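PDB 3K5I: phosphoribosyl-aminoimidazole carboxylase from Aspergillus clavatus, which probably catalyses the ATP-dependent carboxylation of 5-aminoimidazole ribonucleotide to N5-carboxyaminoimidazole ribonucleotide in purine biosynthesis. Local coordinates for residues Glu301-Leu305 with Ser324-Gln329; Arg328-Ile332 with Thr380-Met384; Ile121-Phe125 with Lys166-Met170; Gly174-Phe178 with Ala192-Arg196. One frame throughout, in Å; residues are numbered along the deposited sequence.

Interaction 1. Residues Glu301-Leu305 with Ser324-Gln329; sequences EGCAL and SLEIRQ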
# COMPACT_ATOMS: atom_id res chain seq x y z
N GLU A 301 6.03 -4.78 -0.98
CA GLU A 301 6.99 -3.78 -1.43
C GLU A 301 8.00 -4.45 -2.34
O GLU A 301 8.77 -3.77 -3.06
CB GLU A 301 7.78 -3.27 -0.24
CG GLU A 301 6.89 -2.51 0.76
CD GLU A 301 6.13 -3.42 1.72
OE1 GLU A 301 6.36 -4.65 1.73
OE2 GLU A 301 5.27 -2.85 2.44
N GLY A 302 7.99 -5.77 -2.30
CA GLY A 302 8.97 -6.51 -3.07
C GLY A 302 8.78 -6.78 -4.53
O GLY A 302 9.77 -7.12 -5.20
N CYS A 303 7.54 -6.70 -5.00
CA CYS A 303 7.23 -6.98 -6.40
C CYS A 303 6.14 -6.06 -6.89
O CYS A 303 5.47 -5.47 -6.05
CB CYS A 303 6.61 -8.36 -6.53
SG CYS A 303 7.31 -9.76 -5.60
N ALA A 304 5.92 -5.98 -8.21
CA ALA A 304 4.86 -5.14 -8.77
C ALA A 304 3.50 -5.61 -8.39
O ALA A 304 2.71 -4.69 -8.21
CB ALA A 304 4.90 -4.91 -10.31
N LEU A 305 3.23 -6.94 -8.32
CA LEU A 305 1.90 -7.48 -7.98
C LEU A 305 2.14 -8.24 -6.72
O LEU A 305 2.91 -9.19 -6.74
CB LEU A 305 1.29 -8.44 -9.03
CG LEU A 305 0.84 -7.67 -10.25
CD1 LEU A 305 0.43 -8.76 -11.22
CD2 LEU A 305 -0.27 -6.63 -9.92
N SER A 324 5.50 -9.31 -13.21
CA SER A 324 5.08 -8.64 -11.98
C SER A 324 5.28 -9.34 -10.65
O SER A 324 5.04 -8.75 -9.57
CB SER A 324 3.61 -8.26 -12.13
OG SER A 324 3.39 -7.33 -13.18
N LEU A 325 5.69 -10.61 -10.72
CA LEU A 325 5.90 -11.45 -9.54
C LEU A 325 7.40 -11.64 -9.36
O LEU A 325 7.86 -12.44 -8.57
CB LEU A 325 5.28 -12.81 -9.78
CG LEU A 325 3.94 -12.52 -10.49
CD1 LEU A 325 3.23 -13.79 -10.96
CD2 LEU A 325 3.05 -11.93 -9.46
N GLU A 326 8.16 -10.86 -10.12
CA GLU A 326 9.63 -10.96 -10.02
C GLU A 326 9.92 -9.99 -8.88
O GLU A 326 9.24 -8.96 -8.78
CB GLU A 326 10.26 -10.34 -11.29
CG GLU A 326 10.70 -11.35 -12.34
CD GLU A 326 10.89 -10.80 -13.75
OE1 GLU A 326 11.33 -9.64 -13.92
OE2 GLU A 326 10.60 -11.57 -14.71
N ILE A 327 10.96 -10.30 -8.12
CA ILE A 327 11.37 -9.45 -7.00
C ILE A 327 12.13 -8.23 -7.47
O ILE A 327 13.15 -8.34 -8.17
CB ILE A 327 12.21 -10.30 -6.07
CG1 ILE A 327 11.26 -11.22 -5.35
CG2 ILE A 327 13.21 -9.51 -5.21
CD1 ILE A 327 11.97 -12.23 -4.37
N ARG A 328 11.64 -7.06 -7.12
CA ARG A 328 12.28 -5.79 -7.53
C ARG A 328 13.64 -5.55 -6.86
O ARG A 328 14.53 -5.07 -7.53
CB ARG A 328 11.38 -4.61 -7.07
CG ARG A 328 9.88 -4.86 -7.44
CD ARG A 328 8.88 -3.69 -7.25
NE ARG A 328 9.63 -2.46 -7.35
CZ ARG A 328 9.28 -1.28 -6.88
NH1 ARG A 328 8.13 -1.17 -6.24
NH2 ARG A 328 10.10 -0.24 -7.07
N GLN A 329 13.82 -5.81 -5.56
CA GLN A 329 15.10 -5.60 -4.88
C GLN A 329 15.03 -6.52 -3.69
O GLN A 329 13.94 -6.97 -3.34
CB GLN A 329 15.11 -4.23 -4.23
CG GLN A 329 15.43 -3.11 -5.16
CD GLN A 329 15.41 -1.87 -4.31
OE1 GLN A 329 14.50 -1.62 -3.50
NE2 GLN A 329 16.45 -1.13 -4.42
O HOH W 1 6.53 -2.83 -5.41
O HOH W 2 7.86 -7.11 -9.99
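Leu305 lies hard against Ser324: its CD1 comes within 3.3 Å of Ser324 CB, tighter than ordinary carbon contact, so the packing here is tight. CG of the leucine stands anti to its own carbonyl carbon (chi1 -72°), which lays the branched end over Ser324. The backbones join here too: Leu305 N donates to Ser324 O at 2.8 Å. Leu325 also brings CD2 up to Leu305 CB, 3.9 Å away. Cys303 is compact enough for its CB to pack against the carbonyl oxygens of Ser324 and Glu326. This is a helix C-terminus meeting a loop: helix 299-302 ends, Cys303 leaves helical geometry, and the loop leading to strand 331-337 runs past that helix end. Gly302 O, in the last helical residue, accepts from Arg328 N at 2.7 Å. The same oxygen lies 3.2 Å from Arg328 CG, so the arginine's aliphatic part covers the glycine and Cys303 CA. The chain then bends at chi3 (26°) and carries the guanidinium to the dimer interface, where NH1 bonds Glu301 O of the second subunit. Packing is looser around Ala304, where a water bridges Ala304 N and Glu326 O. The exposed carboxylate of Glu326 leads away from Glu301-Leu305.

Interaction 2. Residues Arg328-Ile332 with Thr380-Met384; sequences RQPSI and TAPTM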
# COMPACT_ATOMS: atom_id res chain seq x y z
N ARG A 328 11.64 -7.06 -7.12
CA ARG A 328 12.28 -5.79 -7.53
C ARG A 328 13.64 -5.55 -6.86
O ARG A 328 14.53 -5.07 -7.53
CB ARG A 328 11.38 -4.61 -7.07
CG ARG A 328 9.88 -4.86 -7.44
CD ARG A 328 8.88 -3.69 -7.25
NE ARG A 328 9.63 -2.46 -7.35
CZ ARG A 328 9.28 -1.28 -6.88
NH1 ARG A 328 8.13 -1.17 -6.24
NH2 ARG A 328 10.10 -0.24 -7.07
N GLN A 329 13.82 -5.81 -5.56
CA GLN A 329 15.10 -5.60 -4.88
C GLN A 329 15.03 -6.52 -3.69
O GLN A 329 13.94 -6.97 -3.34
CB GLN A 329 15.11 -4.23 -4.23
CG GLN A 329 15.43 -3.11 -5.16
CD GLN A 329 15.41 -1.87 -4.31
OE1 GLN A 329 14.50 -1.62 -3.50
NE2 GLN A 329 16.45 -1.13 -4.42
N PRO A 330 16.16 -6.78 -3.06
CA PRO A 330 16.17 -7.66 -1.87
C PRO A 330 15.39 -7.09 -0.67
O PRO A 330 15.32 -5.86 -0.46
CB PRO A 330 17.66 -7.89 -1.54
CG PRO A 330 18.37 -7.63 -2.88
CD PRO A 330 17.42 -6.84 -3.83
N SER A 331 14.83 -7.99 0.13
CA SER A 331 14.08 -7.56 1.30
C SER A 331 14.00 -8.56 2.45
O SER A 331 14.28 -9.75 2.34
CB SER A 331 12.77 -6.86 0.97
OG SER A 331 11.89 -7.65 0.20
N ILE A 332 13.65 -8.01 3.59
CA ILE A 332 13.55 -8.85 4.77
C ILE A 332 12.24 -8.46 5.49
O ILE A 332 11.96 -7.27 5.66
CB ILE A 332 14.78 -8.58 5.77
CG1 ILE A 332 16.10 -8.92 5.08
CG2 ILE A 332 14.80 -9.54 7.00
CD1 ILE A 332 17.28 -8.33 5.80
N THR A 380 13.51 -3.12 2.47
CA THR A 380 14.09 -3.45 1.15
C THR A 380 15.51 -2.83 1.04
O THR A 380 15.96 -2.07 1.90
CB THR A 380 13.24 -2.75 0.10
OG1 THR A 380 13.15 -1.36 0.43
CG2 THR A 380 11.84 -3.25 0.17
N ALA A 381 16.22 -3.14 -0.03
CA ALA A 381 17.53 -2.58 -0.26
C ALA A 381 18.06 -3.16 -1.56
O ALA A 381 17.66 -4.26 -1.97
CB ALA A 381 18.48 -2.70 0.89
N PRO A 382 18.93 -2.41 -2.24
CA PRO A 382 19.42 -2.91 -3.53
C PRO A 382 20.17 -4.21 -3.32
O PRO A 382 20.31 -4.93 -4.28
CB PRO A 382 20.31 -1.79 -4.08
CG PRO A 382 20.21 -0.60 -3.07
CD PRO A 382 19.09 -0.95 -2.09
N THR A 383 20.64 -4.51 -2.10
CA THR A 383 21.39 -5.72 -1.75
C THR A 383 20.91 -6.30 -0.41
O THR A 383 20.41 -5.59 0.48
CB THR A 383 22.93 -5.48 -1.59
OG1 THR A 383 23.11 -4.49 -0.57
CG2 THR A 383 23.60 -4.94 -2.89
N MET A 384 21.09 -7.61 -0.22
CA MET A 384 20.61 -8.21 1.02
C MET A 384 21.48 -7.63 2.13
O MET A 384 21.03 -7.19 3.19
CB MET A 384 20.90 -9.72 0.87
CG MET A 384 20.10 -10.68 1.74
SD MET A 384 18.36 -10.24 2.19
CE MET A 384 17.56 -11.50 1.06
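Thr380 and Ser331 face each other as an antiparallel, non-hydrogen-bonded pair with their CA atoms 4.1 Å apart. Their side chains lie on one face of the sheet, where Thr380 CG2 meets Ser331 CB at 3.8 Å; the short serine side chain lets the threonine methyl lie beside its CB. Thr380 CA also points its hydrogen at Pro330 O. Over the threonine passes the amide of Gln329, whose OE1 has its stronger partner in Arg328 NE of the second subunit.

At Ala381 the ladder runs out. Its N gives a weak bond to Pro330 O (2.9 Å, 129° at the hydrogen), but its O faces a proline nitrogen that has no hydrogen to return. That oxygen instead lies against carbon, 3.2 Å from Pro330 CD and 3.4 Å from Gln329 CB. Pro382 follows, its ring running alongside the Gln329 side chain, with CD 3.5 Å from Gln329 NE2. Thr383 offers its CA to Pro330 CG, while its OG1 caps Glu386 N.

Met384 starts the helix. CG anti to the backbone N (chi1 -159°) and a bend at chi2 bring the flexible thioether back across the strand: SD lies 3.9 Å from Ile332 CG1, and CE sits 3.9 Å from Ser331 O. Ile332, already lodged against helix 384-399, gives the sulfur an apolar surface. This is the end of a beta ladder, between neighbouring strands 331-337 and 373-380, passing through a short loop with Pro382 and a threonine N-cap into the C-terminal helix.

Interaction 3. Residues Ile121-Phe125 with Lys166-Met170; sequences IQNKF and KSKTM. With ADP (adenosine-5'-diphosphate), chain G.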
# COMPACT_ATOMS: atom_id res chain seq x y z
N ILE A 121 -7.09 -29.58 3.28
CA ILE A 121 -6.01 -28.85 3.89
C ILE A 121 -6.14 -28.50 5.36
O ILE A 121 -5.17 -28.51 6.11
CB ILE A 121 -5.43 -27.72 2.93
CG1 ILE A 121 -4.76 -28.31 1.68
CG2 ILE A 121 -4.44 -26.76 3.63
CD1 ILE A 121 -4.37 -27.32 0.57
N GLN A 122 -7.36 -28.18 5.77
CA GLN A 122 -7.59 -27.79 7.15
C GLN A 122 -7.24 -28.82 8.24
O GLN A 122 -7.09 -28.48 9.43
CB GLN A 122 -9.00 -27.22 7.25
CG GLN A 122 -10.01 -28.32 7.19
CD GLN A 122 -11.39 -27.68 7.35
OE1 GLN A 122 -12.33 -28.37 7.64
NE2 GLN A 122 -11.50 -26.36 7.19
N ASN A 123 -7.09 -30.07 7.83
CA ASN A 123 -6.72 -31.12 8.76
C ASN A 123 -5.34 -31.49 8.24
O ASN A 123 -5.19 -32.04 7.14
CB ASN A 123 -7.61 -32.33 8.67
CG ASN A 123 -7.25 -33.34 9.72
OD1 ASN A 123 -6.11 -33.78 9.80
ND2 ASN A 123 -8.23 -33.70 10.54
N LYS A 124 -4.36 -31.13 9.06
CA LYS A 124 -2.94 -31.31 8.80
C LYS A 124 -2.53 -32.73 8.55
O LYS A 124 -1.68 -33.01 7.68
CB LYS A 124 -2.10 -30.64 9.89
CG LYS A 124 -1.71 -29.18 9.55
CD LYS A 124 -1.01 -28.44 10.70
CE LYS A 124 0.46 -28.12 10.38
NZ LYS A 124 1.09 -27.47 11.58
N PHE A 125 -3.17 -33.59 9.33
CA PHE A 125 -2.85 -34.99 9.15
C PHE A 125 -3.43 -35.41 7.80
O PHE A 125 -2.78 -36.06 6.98
CB PHE A 125 -3.51 -35.79 10.26
CG PHE A 125 -3.17 -37.26 10.27
CD1 PHE A 125 -1.92 -37.71 10.72
CD2 PHE A 125 -4.09 -38.21 9.83
CE1 PHE A 125 -1.58 -39.06 10.73
CE2 PHE A 125 -3.75 -39.60 9.86
CZ PHE A 125 -2.51 -40.01 10.33
N LYS A 166 1.56 -32.36 17.40
CA LYS A 166 0.70 -31.40 16.70
C LYS A 166 -0.79 -31.73 16.66
O LYS A 166 -1.16 -32.91 16.50
CB LYS A 166 1.13 -31.35 15.22
CG LYS A 166 2.59 -31.21 14.90
CD LYS A 166 2.79 -30.74 13.44
CE LYS A 166 4.22 -30.20 13.07
NZ LYS A 166 4.56 -29.82 11.60
N SER A 167 -1.63 -30.70 16.76
CA SER A 167 -3.08 -30.78 16.67
C SER A 167 -3.33 -30.91 15.17
O SER A 167 -2.74 -30.21 14.33
CB SER A 167 -3.82 -29.46 17.03
OG SER A 167 -5.22 -29.63 16.79
N LYS A 168 -4.23 -31.82 14.84
CA LYS A 168 -4.58 -31.99 13.43
C LYS A 168 -5.43 -30.79 12.96
O LYS A 168 -5.34 -30.24 11.86
CB LYS A 168 -5.42 -33.26 13.33
CG LYS A 168 -4.62 -34.54 13.53
CD LYS A 168 -5.66 -35.67 13.32
CE LYS A 168 -5.26 -37.12 13.50
NZ LYS A 168 -6.05 -38.01 12.54
N THR A 169 -6.29 -30.28 13.82
CA THR A 169 -7.09 -29.18 13.31
C THR A 169 -6.83 -27.91 14.07
O THR A 169 -6.22 -27.89 15.15
CB THR A 169 -8.55 -29.53 13.60
OG1 THR A 169 -8.64 -29.81 14.99
CG2 THR A 169 -8.92 -30.83 12.89
N MET A 170 -7.38 -26.85 13.48
CA MET A 170 -7.31 -25.53 14.06
C MET A 170 -5.92 -24.93 14.28
O MET A 170 -5.78 -23.92 14.97
CB MET A 170 -8.21 -25.47 15.32
CG MET A 170 -9.64 -26.01 15.13
SD MET A 170 -10.57 -24.98 13.88
CE MET A 170 -10.19 -23.34 14.70
PB ADP G . 1.65 -24.02 11.90
O1B ADP G . 1.06 -23.54 13.17
O2B ADP G . 0.34 -24.31 11.20
O3B ADP G . 2.44 -23.33 10.74
PA ADP G . 3.85 -25.97 11.32
O1A ADP G . 4.19 -25.29 10.06
O2A ADP G . 3.79 -27.45 11.07
O3A ADP G . 2.54 -25.35 12.01
O5' ADP G . 5.15 -25.67 12.22
C5' ADP G . 5.70 -24.35 12.33
C4' ADP G . 7.21 -24.45 12.39
O4' ADP G . 7.60 -25.31 13.49
C3' ADP G . 7.94 -25.11 11.24
O3' ADP G . 8.31 -24.03 10.37
C2' ADP G . 9.26 -25.63 11.83
O2' ADP G . 10.06 -24.55 12.38
C1' ADP G . 8.64 -26.15 13.11
N9 ADP G . 8.33 -27.56 12.88
C8 ADP G . 7.14 -28.02 12.41
N7 ADP G . 7.21 -29.35 12.14
C5 ADP G . 8.48 -29.68 12.56
C6 ADP G . 9.11 -30.97 12.65
N6 ADP G . 8.81 -32.10 12.34
N1 ADP G . 10.40 -30.96 13.10
C2 ADP G . 11.06 -29.83 13.55
N3 ADP G . 10.44 -28.67 13.56
C4 ADP G . 9.20 -28.61 13.05
O HOH W 3 -9.14 -27.05 11.07
O HOH W 4 -0.64 -28.54 14.01
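Lys124 and Lys166 bring their NZ atoms to 4.2 Å of each other around the phosphates of ADP, the pair of nucleotide-binding lysines usual in the ATP-grasp fold. The anion between them accounts for the like charges meeting so closely. Lys124 NZ bonds ADP O3A at 2.6 Å and also O2A, with a weak bond to O2B; its chain is bent at chi3 (113°) to reach them. Lys166, extended from the end of strand 163-167, sends NZ to O2A as well and to the adenine N7 at 2.7 Å, and is salt-bridged to Glu201. Two lysines thus grip O2A, and Lys166 ties the base to the alpha-phosphate.

A second group involves the backbone: one direct bond, a helix cap and two water bridges. Lys124 N, at the beginning of helix 124-132, donates almost straight to Lys168 O (3.1 Å, 166°). Asn123 N-caps that helix: CG anti to the backbone N (chi1 -176°) turns OD1 toward the first turn, where Asn126 N is its main donor and Phe125 N a weak one. One water links Gln122 O and Met170 N, the other Lys124 NZ and Ser167 O.

Packing is carried by the methylenes of Lys168, which run alongside Asn123 and Phe125; CG lies 3.7 Å from Phe125 CB. Its ammonium, salt-bridged to Glu143, sits obliquely to the ring, with Lys168 NZ 3.4 Å from Phe125 CD2.

Interaction 4. Residues Gly174-Phe178 with Ala192-Arg196; sequences GRGNF and ALKDR. With ADP (adenosine-5'-diphosphate), chain G; AIR (5-aminoimidazole ribonucleotide), chain I.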
# COMPACT_ATOMS: atom_id res chain seq x y z
N GLY A 174 1.88 -21.76 15.07
CA GLY A 174 2.44 -22.56 16.15
C GLY A 174 1.45 -22.93 17.28
O GLY A 174 1.78 -23.60 18.27
N ARG A 175 0.23 -22.43 17.09
CA ARG A 175 -0.83 -22.64 18.05
C ARG A 175 -1.27 -24.06 18.39
O ARG A 175 -1.92 -24.22 19.42
CB ARG A 175 -1.99 -21.66 17.88
CG ARG A 175 -1.64 -20.22 18.24
CD ARG A 175 -2.76 -19.35 17.64
NE ARG A 175 -2.43 -17.94 17.38
CZ ARG A 175 -3.36 -16.99 17.25
NH1 ARG A 175 -3.12 -15.71 16.92
NH2 ARG A 175 -4.62 -17.34 17.34
N GLY A 176 -0.94 -25.06 17.57
CA GLY A 176 -1.30 -26.48 17.83
C GLY A 176 -0.03 -27.34 17.78
O GLY A 176 -0.06 -28.51 17.50
N ASN A 177 1.13 -26.76 18.04
CA ASN A 177 2.41 -27.49 18.00
C ASN A 177 2.97 -27.58 19.42
O ASN A 177 2.78 -26.69 20.24
CB ASN A 177 3.40 -26.65 17.14
CG ASN A 177 3.39 -27.01 15.64
OD1 ASN A 177 2.35 -27.34 15.04
ND2 ASN A 177 4.55 -26.96 15.01
N PHE A 178 3.69 -28.66 19.71
CA PHE A 178 4.29 -28.79 21.01
C PHE A 178 5.44 -29.75 20.90
O PHE A 178 5.25 -30.95 20.69
CB PHE A 178 3.36 -29.25 22.10
CG PHE A 178 3.90 -29.05 23.49
CD1 PHE A 178 3.49 -27.97 24.26
CD2 PHE A 178 4.79 -29.96 24.03
CE1 PHE A 178 3.94 -27.76 25.56
CE2 PHE A 178 5.26 -29.79 25.34
CZ PHE A 178 4.85 -28.66 26.11
N ALA A 192 -1.04 -29.36 27.24
CA ALA A 192 -0.90 -28.24 26.29
C ALA A 192 -1.84 -28.16 25.10
O ALA A 192 -2.39 -27.09 24.78
CB ALA A 192 0.54 -27.98 25.90
N LEU A 193 -2.01 -29.32 24.47
CA LEU A 193 -2.84 -29.50 23.29
C LEU A 193 -4.06 -30.29 23.70
O LEU A 193 -4.58 -31.12 22.96
CB LEU A 193 -2.04 -30.39 22.36
CG LEU A 193 -0.87 -29.66 21.70
CD1 LEU A 193 -0.28 -30.52 20.57
CD2 LEU A 193 -1.30 -28.32 21.13
N LYS A 194 -4.48 -30.02 24.92
CA LYS A 194 -5.62 -30.70 25.47
C LYS A 194 -6.80 -30.80 24.53
O LYS A 194 -7.13 -29.89 23.80
CB LYS A 194 -6.08 -29.87 26.66
CG LYS A 194 -6.16 -30.54 28.02
CD LYS A 194 -7.21 -29.80 28.85
CE LYS A 194 -6.72 -28.57 29.58
NZ LYS A 194 -7.31 -28.55 30.95
N ASP A 195 -7.54 -31.88 24.69
CA ASP A 195 -8.78 -32.08 23.96
C ASP A 195 -8.82 -31.76 22.50
O ASP A 195 -9.83 -31.22 22.07
CB ASP A 195 -9.85 -31.19 24.59
CG ASP A 195 -10.41 -31.79 25.85
OD1 ASP A 195 -10.51 -33.03 25.97
OD2 ASP A 195 -10.74 -30.99 26.73
N ARG A 196 -7.76 -32.07 21.77
CA ARG A 196 -7.70 -31.84 20.34
C ARG A 196 -7.32 -33.21 19.69
O ARG A 196 -6.80 -34.11 20.34
CB ARG A 196 -6.72 -30.65 20.03
CG ARG A 196 -7.04 -29.35 20.83
CD ARG A 196 -5.99 -28.21 20.67
NE ARG A 196 -5.91 -27.77 19.26
CZ ARG A 196 -5.13 -26.80 18.78
NH1 ARG A 196 -4.30 -26.16 19.59
NH2 ARG A 196 -5.14 -26.50 17.49
PB ADP G . 1.65 -24.02 11.90
O1B ADP G . 1.06 -23.54 13.17
O2B ADP G . 0.34 -24.31 11.20
O3B ADP G . 2.44 -23.33 10.74
PA ADP G . 3.85 -25.97 11.32
O1A ADP G . 4.19 -25.29 10.06
O2A ADP G . 3.79 -27.45 11.07
O3A ADP G . 2.54 -25.35 12.01
O5' ADP G . 5.15 -25.67 12.22
C5' ADP G . 5.70 -24.35 12.33
C4' ADP G . 7.21 -24.45 12.39
O4' ADP G . 7.60 -25.31 13.49
C3' ADP G . 7.94 -25.11 11.24
O3' ADP G . 8.31 -24.03 10.37
C2' ADP G . 9.26 -25.63 11.83
O2' ADP G . 10.06 -24.55 12.38
C1' ADP G . 8.64 -26.15 13.11
N9 ADP G . 8.33 -27.56 12.88
C8 ADP G . 7.14 -28.02 12.41
N7 ADP G . 7.21 -29.35 12.14
C5 ADP G . 8.48 -29.68 12.56
C6 ADP G . 9.11 -30.97 12.65
N6 ADP G . 8.81 -32.10 12.34
N1 ADP G . 10.40 -30.96 13.10
C2 ADP G . 11.06 -29.83 13.55
N3 ADP G . 10.44 -28.67 13.56
C4 ADP G . 9.20 -28.61 13.05
N1 AIR I . -4.24 -16.37 9.39
C2 AIR I . -4.99 -17.34 8.80
N3 AIR I . -4.50 -18.57 8.87
C4 AIR I . -3.30 -18.37 9.53
C5 AIR I . -3.12 -17.03 9.87
N6 AIR I . -2.10 -16.40 10.54
C1' AIR I . -4.44 -14.92 9.63
C2' AIR I . -5.76 -14.37 9.03
C3' AIR I . -6.65 -14.93 10.15
C4' AIR I . -5.87 -14.40 11.36
O4' AIR I . -4.54 -14.83 11.04
O2' AIR I . -5.88 -12.96 8.75
O3' AIR I . -7.98 -14.49 9.96
C5' AIR I . -6.18 -13.89 12.76
O5' AIR I . -5.33 -14.48 13.79
P AIR I . -5.62 -14.08 15.33
O6 AIR I . -4.31 -13.38 15.99
O7 AIR I . -5.97 -15.40 15.94
O8 AIR I . -6.77 -13.10 15.32
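Arg175 O accepts an N-H from Arg196 NH1 at 3.1 Å, lying close to the guanidinium plane but with the donor tilted 33° from the carbonyl plane. A bend at chi3 (62°) swings the Arg196 guanidinium round to this oxygen, and its NH2 is meanwhile held by Thr169 O. The group also comes obliquely up to Gly176, with NH1 3.5 Å from Gly176 CA; glycine, having no side chain, suits this approach. Leu193 packs on the same glycine with both methyls, CD1 lying 3.7 Å from Gly176 O.

Gly174 to Asn177 forms a type I turn leading into strand 177-180, consistent with the glycine-rich loop that covers the nucleotide phosphates in ATP-grasp enzymes. Gly174, at positive phi, gives its N to ADP O1B at 2.7 Å, and Asn177 ND2 makes a weak bond to ADP O5' besides one to Ser234. Arg175 stretches out to the other ligand: NH2 bonds AIR O7 at 2.7 Å and NH1 bonds O6 at 2.8 Å, so the guanidinium spans two phosphate oxygens at its edge. Further along the strand, Phe178, with CG anti to the backbone N (chi1 -166°), sets its ring obliquely to Ala192, whose CB is 3.4 Å from Phe178 CD1.

From the N terminus, interaction 3 comes first: it closes a loop of forty residues and joins the start of helix 124-132 to strand 163-167. Interaction 4 follows, closing a shorter loop that brings the end of helix 186-192 back to strand 177-180. The two touch through these neighbouring strands of one sheet, and both reach ADP. About 32 to 36 Å away between centres, across the chain's centre, interaction 1 closes 18 residues between helix 299-302 and the loop before strand 331-337. Interaction 2, sharing Arg328 and Gln329 with it, closes 47 residues and links that strand to helix 384-399; both reach the second subunit. All four follow in series, none nesting.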